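Local atomic coordinates of okadaic acid binding protein 2-alpha (Halichondria okadai, PDB entry 4WRI), a protein that binds the toxin okadaic acid and is implicated in the accumulation of this cytotoxin by the sponge Halichondria okadai. Residues A[13-17]-A[89-94]; A[18-24]-A[84-90]. One frame throughout, in Å; residues are numbered along the deposited sequence.

Near the N terminus the chain enters helix 11-27, and both contacts set this helix against helix 86-96. From there it runs through strand 33-34 and helices 42-47 and 61-72 to strand 84-85, which pairs antiparallel with 33-34; this order, helix, short strand, helix, then again helix, strand, helix, is consistent with a paired EF-hand-like lobe. Contact 2 (18-24 with 84-90) closes the inner loop, 59 residues long; contact 1 (13-17 with 89-94) closes a wider one of 71 residues around it. The loops nest without crossing. The contact centres lie about 7 Å apart, and Tyr89 and Val90 take part in both. Contact 2 reaches toward the okadaic acid pocket through Trp24, which touches the toxin.

Contact 1: A[13-17]-A[89-94]; sequences WCRKM and YVQNAW
This is a buried, apolar helix-helix crossing between the N-terminal half of helix 11-27 and the middle of helix 86-96, the first and last helices of what looks like an EF-hand pair. Both segments are regular alpha-helix. Their axes approach to 9.6 Å, with N-to-C directions at 113°, and the backbones come nearest at Met17 and Val90, CA to CA 5.6 Å. No hydrogen bond spans the gap; 352 Å² are buried. Trp13, chi1 t and chi2 92°, drives the CH2 tip of its ring edge-on against the backbone of the partner helix, with Trp13 CH2 3.3 Å from Trp94 N, 3.5 Å from Val90 O and 3.9 Å from Ala93 CB. Trp94, also t, presents its edge to a face of Trp13 in a T-shaped pair, six-ring centroids 5.1 Å apart and planes at 67°. Val90 fits between the side chains of Cys14 and Met17: Cys14 SG is 3.7 Å from Val90 CG1, and Met17 CB is 3.9 Å from Val90 CG2. Met17, m at chi1 and chi2, brings SD to 3.9 Å from Ala93 CB. Around the crossing, helix 169-174 packs Phe172 and Phe173 on Met17 and takes the Trp13 NE1 hydrogen bond at Phe173 O, while Tyr89 OH bonds His71 NE2 of helix 61-72.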
loop_
_atom_site.group_PDB
_atom_site.type_symbol
_atom_site.label_atom_id
_atom_site.label_comp_id
_atom_site.label_asym_id
_atom_site.label_seq_id
_atom_site.Cartn_x
_atom_site.Cartn_y
_atom_site.Cartn_z
ATOM N N TRP A 13 4.732 -12.492 6.970
ATOM C CA TRP A 13 4.942 -11.568 5.863
ATOM C C TRP A 13 4.030 -11.919 4.699
ATOM O O TRP A 13 3.454 -11.023 4.056
ATOM C CB TRP A 13 6.399 -11.526 5.457
ATOM C CG TRP A 13 6.701 -10.571 4.349
ATOM C CD1 TRP A 13 7.088 -9.264 4.476
ATOM C CD2 TRP A 13 6.672 -10.845 2.943
ATOM N NE1 TRP A 13 7.277 -8.698 3.238
ATOM C CE2 TRP A 13 7.023 -9.651 2.281
ATOM C CE3 TRP A 13 6.334 -11.964 2.180
ATOM C CZ2 TRP A 13 7.095 -9.563 0.889
ATOM C CZ3 TRP A 13 6.395 -11.865 0.811
ATOM C CH2 TRP A 13 6.768 -10.686 0.178
ATOM N N CYS A 14 3.854 -13.199 4.402
ATOM C CA CYS A 14 2.944 -13.540 3.315
ATOM C C CYS A 14 1.522 -13.098 3.582
ATOM O O CYS A 14 0.810 -12.685 2.658
ATOM C CB CYS A 14 2.981 -15.035 3.017
ATOM S SG CYS A 14 4.588 -15.575 2.363
ATOM N N ARG A 15 1.096 -13.184 4.838
ATOM C CA ARG A 15 -0.202 -12.703 5.241
ATOM C C ARG A 15 -0.305 -11.204 5.024
ATOM O O ARG A 15 -1.340 -10.716 4.570
ATOM C CB ARG A 15 -0.432 -13.012 6.718
ATOM C CG ARG A 15 -1.831 -12.702 7.197
ATOM C CD ARG A 15 -1.984 -13.065 8.662
ATOM N NE ARG A 15 -3.311 -12.742 9.144
ATOM C CZ ARG A 15 -3.624 -12.605 10.431
ATOM N NH1 ARG A 15 -2.692 -12.779 11.354
ATOM N NH2 ARG A 15 -4.858 -12.290 10.790
ATOM N N LYS A 16 0.748 -10.474 5.363
ATOM C CA LYS A 16 0.739 -9.044 5.075
ATOM C C LYS A 16 0.592 -8.800 3.556
ATOM O O LYS A 16 -0.180 -7.903 3.144
ATOM C CB LYS A 16 1.985 -8.357 5.638
ATOM C CG LYS A 16 2.006 -8.255 7.159
ATOM C CD LYS A 16 3.190 -7.433 7.662
ATOM C CE LYS A 16 4.552 -8.062 7.351
ATOM N NZ LYS A 16 5.671 -7.200 7.867
ATOM N N MET A 17 1.278 -9.573 2.717
ATOM C CA MET A 17 1.168 -9.342 1.279
ATOM C C MET A 17 -0.203 -9.730 0.736
ATOM O O MET A 17 -0.720 -9.069 -0.178
ATOM C CB MET A 17 2.299 -10.016 0.507
ATOM C CG MET A 17 3.654 -9.445 0.836
ATOM S SD MET A 17 3.841 -7.645 0.594
ATOM C CE MET A 17 3.675 -6.988 2.262
ATOM N N TYR A 89 1.481 -12.690 -6.684
ATOM C CA TYR A 89 1.830 -11.374 -6.208
ATOM C C TYR A 89 2.712 -11.487 -4.977
ATOM O O TYR A 89 3.687 -10.747 -4.845
ATOM C CB TYR A 89 0.583 -10.547 -5.870
ATOM C CG TYR A 89 0.991 -9.261 -5.176
ATOM C CD1 TYR A 89 1.596 -8.217 -5.885
ATOM C CD2 TYR A 89 0.848 -9.115 -3.791
ATOM C CE1 TYR A 89 2.037 -7.059 -5.230
ATOM C CE2 TYR A 89 1.275 -7.963 -3.134
ATOM C CZ TYR A 89 1.873 -6.947 -3.863
ATOM O OH TYR A 89 2.315 -5.822 -3.220
ATOM N N VAL A 90 2.378 -12.411 -4.077
ATOM C CA VAL A 90 3.166 -12.572 -2.855
ATOM C C VAL A 90 4.641 -12.888 -3.189
ATOM O O VAL A 90 5.549 -12.282 -2.638
ATOM C CB VAL A 90 2.552 -13.620 -1.910
ATOM C CG1 VAL A 90 3.471 -13.912 -0.724
ATOM C CG2 VAL A 90 1.170 -13.159 -1.434
ATOM N N GLN A 91 4.869 -13.809 -4.120
ATOM C CA GLN A 91 6.242 -14.143 -4.476
ATOM C C GLN A 91 6.906 -13.034 -5.270
ATOM O O GLN A 91 8.115 -12.842 -5.149
ATOM C CB GLN A 91 6.312 -15.443 -5.271
ATOM C CG GLN A 91 5.806 -16.664 -4.517
ATOM C CD GLN A 91 6.596 -16.961 -3.252
ATOM O OE1 GLN A 91 6.025 -17.268 -2.203
ATOM N NE2 GLN A 91 7.898 -16.850 -3.342
ATOM N N ASN A 92 6.153 -12.298 -6.081
ATOM C CA ASN A 92 6.749 -11.170 -6.801
ATOM C C ASN A 92 7.152 -10.064 -5.827
ATOM O O ASN A 92 8.207 -9.430 -5.990
ATOM C CB ASN A 92 5.780 -10.592 -7.839
ATOM C CG ASN A 92 5.579 -11.514 -9.026
ATOM O OD1 ASN A 92 6.186 -12.584 -9.089
ATOM N ND2 ASN A 92 4.753 -11.120 -9.966
ATOM N N ALA A 93 6.318 -9.835 -4.815
ATOM C CA ALA A 93 6.634 -8.839 -3.789
ATOM C C ALA A 93 7.877 -9.256 -3.020
ATOM O O ALA A 93 8.661 -8.415 -2.591
ATOM C CB ALA A 93 5.459 -8.663 -2.849
ATOM N N TRP A 94 8.068 -10.559 -2.856
ATOM C CA TRP A 94 9.267 -11.038 -2.168
ATOM C C TRP A 94 10.528 -10.632 -2.932
ATOM O O TRP A 94 11.496 -10.149 -2.336
ATOM C CB TRP A 94 9.177 -12.546 -1.968
ATOM C CG TRP A 94 10.317 -13.168 -1.207
ATOM C CD1 TRP A 94 11.159 -14.143 -1.660
ATOM C CD2 TRP A 94 10.740 -12.862 0.132
ATOM N NE1 TRP A 94 12.063 -14.469 -0.682
ATOM C CE2 TRP A 94 11.836 -13.700 0.426
ATOM C CE3 TRP A 94 10.294 -11.970 1.114
ATOM C CZ2 TRP A 94 12.499 -13.676 1.663
ATOM C CZ3 TRP A 94 10.964 -11.937 2.351
ATOM C CH2 TRP A 94 12.046 -12.793 2.610
#

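Contact 2: A[18-24]-A[84-90]; sequences RTVFRPW and LTESQYV
Leu84 and Thr85 form the short strand that leads into helix 86-96, and Leu84 O lies 3.5 Å from Phe21 CZ, near the plane of that ring. Thr85 is the N-cap: its OG1 accepts a weak bond from Gln88 N at 3.3 Å. Glu86 opens the helix opposite Phe21, CA to CA 6.5 Å. Its CA stands over the Phe21 face in a CH-pi contact, 3.7 Å from the centroid, while its t, t side chain reaches Arg22, where NH2 gives OE2 a 2.9 Å salt-bridge hydrogen bond. A water joins the same pair, 2.8 Å from Arg22 NE and 2.7 Å from Glu86 OE2. The helices run at 137°, axes 9.5 Å apart, an arrangement consistent with the entering helix of one EF-hand-like unit meeting the exiting helix of the next; helix 11-27 is kinked at Pro23, whose N lacks the bond to the turn before. Tyr89 (chi1 t) points inward to an aromatic cluster with Phe21 (t) and Trp24 (m). Phe21 CD1 is 3.4 Å from Tyr89 CB, and Trp24, which touches okadaic acid, turns its edge to the Tyr89 face, T-shaped, centroids 5.3 Å apart, planes at 80°. Last, Val90 CG2 meets Arg18 CG at 4.1 Å.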
loop_
_atom_site.group_PDB
_atom_site.type_symbol
_atom_site.label_atom_id
_atom_site.label_comp_id
_atom_site.label_asym_id
_atom_site.label_seq_id
_atom_site.Cartn_x
_atom_site.Cartn_y
_atom_site.Cartn_z
ATOM N N ARG A 18 -0.825 -10.766 1.289
ATOM C CA ARG A 18 -2.209 -11.070 0.935
ATOM C C ARG A 18 -3.111 -9.904 1.320
ATOM O O ARG A 18 -4.124 -9.645 0.665
ATOM C CB ARG A 18 -2.695 -12.357 1.612
ATOM C CG ARG A 18 -1.992 -13.612 1.095
ATOM C CD ARG A 18 -2.737 -14.868 1.562
ATOM N NE ARG A 18 -2.607 -15.112 2.999
ATOM C CZ ARG A 18 -1.552 -15.692 3.584
ATOM N NH1 ARG A 18 -0.490 -16.070 2.878
ATOM N NH2 ARG A 18 -1.581 -15.875 4.902
ATOM N N THR A 19 -2.749 -9.188 2.381
ATOM C CA THR A 19 -3.542 -8.041 2.830
ATOM C C THR A 19 -3.420 -6.879 1.829
ATOM O O THR A 19 -4.362 -6.138 1.617
ATOM C CB THR A 19 -3.117 -7.629 4.255
ATOM O OG1 THR A 19 -3.346 -8.744 5.143
ATOM C CG2 THR A 19 -3.895 -6.419 4.762
ATOM N N VAL A 20 -2.254 -6.733 1.217
ATOM C CA VAL A 20 -2.086 -5.769 0.135
ATOM C C VAL A 20 -2.940 -6.143 -1.072
ATOM O O VAL A 20 -3.586 -5.290 -1.677
ATOM C CB VAL A 20 -0.622 -5.721 -0.315
ATOM C CG1 VAL A 20 -0.455 -4.802 -1.523
ATOM C CG2 VAL A 20 0.288 -5.269 0.831
ATOM N N PHE A 21 -2.930 -7.419 -1.446
ATOM C CA PHE A 21 -3.542 -7.870 -2.694
ATOM C C PHE A 21 -5.067 -7.911 -2.605
ATOM O O PHE A 21 -5.764 -7.660 -3.613
ATOM C CB PHE A 21 -2.995 -9.257 -3.049
ATOM C CG PHE A 21 -3.399 -9.755 -4.414
ATOM C CD1 PHE A 21 -2.652 -9.436 -5.543
ATOM C CD2 PHE A 21 -4.525 -10.552 -4.569
ATOM C CE1 PHE A 21 -2.998 -9.935 -6.809
ATOM C CE2 PHE A 21 -4.881 -11.053 -5.849
ATOM C CZ PHE A 21 -4.122 -10.739 -6.954
ATOM N N ARG A 22 -5.591 -8.248 -1.423
ATOM C CA ARG A 22 -7.031 -8.503 -1.286
ATOM C C ARG A 22 -7.952 -7.395 -1.829
ATOM O O ARG A 22 -8.866 -7.714 -2.586
ATOM C CB ARG A 22 -7.399 -8.910 0.162
ATOM C CG ARG A 22 -8.898 -9.258 0.361
ATOM C CD ARG A 22 -9.323 -10.518 -0.392
ATOM N NE ARG A 22 -8.314 -11.584 -0.348
ATOM C CZ ARG A 22 -8.105 -12.418 0.671
ATOM N NH1 ARG A 22 -8.851 -12.341 1.771
ATOM N NH2 ARG A 22 -7.139 -13.334 0.595
ATOM N N PRO A 23 -7.695 -6.123 -1.483
ATOM C CA PRO A 23 -8.606 -5.091 -2.008
ATOM C C PRO A 23 -8.572 -5.011 -3.540
ATOM O O PRO A 23 -9.611 -4.720 -4.161
ATOM C CB PRO A 23 -8.092 -3.800 -1.369
ATOM C CG PRO A 23 -7.320 -4.245 -0.153
ATOM C CD PRO A 23 -6.718 -5.579 -0.520
ATOM N N TRP A 24 -7.416 -5.278 -4.150
ATOM C CA TRP A 24 -7.327 -5.284 -5.603
ATOM C C TRP A 24 -8.121 -6.449 -6.170
ATOM O O TRP A 24 -8.828 -6.310 -7.158
ATOM C CB TRP A 24 -5.881 -5.397 -6.060
ATOM C CG TRP A 24 -4.960 -4.338 -5.520
ATOM C CD1 TRP A 24 -5.289 -3.073 -5.088
ATOM C CD2 TRP A 24 -3.543 -4.450 -5.394
ATOM N NE1 TRP A 24 -4.150 -2.406 -4.698
ATOM C CE2 TRP A 24 -3.069 -3.238 -4.849
ATOM C CE3 TRP A 24 -2.628 -5.478 -5.650
ATOM C CZ2 TRP A 24 -1.714 -3.010 -4.586
ATOM C CZ3 TRP A 24 -1.277 -5.236 -5.392
ATOM C CH2 TRP A 24 -0.840 -4.032 -4.853
ATOM N N LEU A 84 -2.600 -11.982 -12.959
ATOM C CA LEU A 84 -1.681 -12.152 -11.835
ATOM C C LEU A 84 -2.449 -12.669 -10.628
ATOM O O LEU A 84 -3.368 -12.017 -10.135
ATOM C CB LEU A 84 -1.015 -10.819 -11.503
ATOM C CG LEU A 84 -0.060 -10.834 -10.315
ATOM C CD1 LEU A 84 1.210 -11.626 -10.642
ATOM C CD2 LEU A 84 0.272 -9.390 -9.952
ATOM N N THR A 85 -2.083 -13.855 -10.147
ATOM C CA THR A 85 -2.805 -14.447 -9.025
ATOM C C THR A 85 -2.317 -13.937 -7.673
ATOM O O THR A 85 -1.213 -13.420 -7.571
ATOM C CB THR A 85 -2.691 -15.986 -9.013
ATOM O OG1 THR A 85 -1.324 -16.376 -8.784
ATOM C CG2 THR A 85 -3.190 -16.582 -10.326
ATOM N N GLU A 86 -3.120 -14.153 -6.636
ATOM C CA GLU A 86 -2.730 -13.738 -5.291
ATOM C C GLU A 86 -1.383 -14.323 -4.859
ATOM O O GLU A 86 -0.506 -13.598 -4.401
ATOM C CB GLU A 86 -3.801 -14.145 -4.286
ATOM C CG GLU A 86 -3.484 -13.791 -2.843
ATOM C CD GLU A 86 -4.463 -14.451 -1.908
ATOM O OE1 GLU A 86 -4.103 -15.452 -1.262
ATOM O OE2 GLU A 86 -5.621 -13.985 -1.824
ATOM N N SER A 87 -1.197 -15.628 -5.040
ATOM C CA SER A 87 0.039 -16.236 -4.546
ATOM C C SER A 87 1.229 -15.754 -5.345
ATOM O O SER A 87 2.346 -15.610 -4.822
ATOM C CB SER A 87 -0.069 -17.754 -4.586
ATOM O OG SER A 87 -0.145 -18.224 -5.917
ATOM N N GLN A 88 0.994 -15.456 -6.616
ATOM C CA GLN A 88 2.067 -14.940 -7.448
ATOM C C GLN A 88 2.463 -13.528 -7.018
ATOM O O GLN A 88 3.654 -13.193 -7.000
ATOM C CB GLN A 88 1.682 -14.953 -8.923
ATOM C CG GLN A 88 2.863 -14.698 -9.837
ATOM C CD GLN A 88 3.935 -15.724 -9.663
ATOM O OE1 GLN A 88 3.681 -16.923 -9.811
ATOM N NE2 GLN A 88 5.146 -15.277 -9.365
ATOM N N TYR A 89 1.481 -12.690 -6.684
ATOM C CA TYR A 89 1.830 -11.374 -6.208
ATOM C C TYR A 89 2.712 -11.487 -4.977
ATOM O O TYR A 89 3.687 -10.747 -4.845
ATOM C CB TYR A 89 0.583 -10.547 -5.870
ATOM C CG TYR A 89 0.991 -9.261 -5.176
ATOM C CD1 TYR A 89 1.596 -8.217 -5.885
ATOM C CD2 TYR A 89 0.848 -9.115 -3.791
ATOM C CE1 TYR A 89 2.037 -7.059 -5.230
ATOM C CE2 TYR A 89 1.275 -7.963 -3.134
ATOM C CZ TYR A 89 1.873 -6.947 -3.863
ATOM O OH TYR A 89 2.315 -5.822 -3.220
ATOM N N VAL A 90 2.378 -12.411 -4.077
ATOM C CA VAL A 90 3.166 -12.572 -2.855
ATOM C C VAL A 90 4.641 -12.888 -3.189
ATOM O O VAL A 90 5.549 -12.282 -2.638
ATOM C CB VAL A 90 2.552 -13.620 -1.910
ATOM C CG1 VAL A 90 3.471 -13.912 -0.724
ATOM C CG2 VAL A 90 1.170 -13.159 -1.434
HETATM O O HOH W 1 -6.970 -11.861 -2.757
#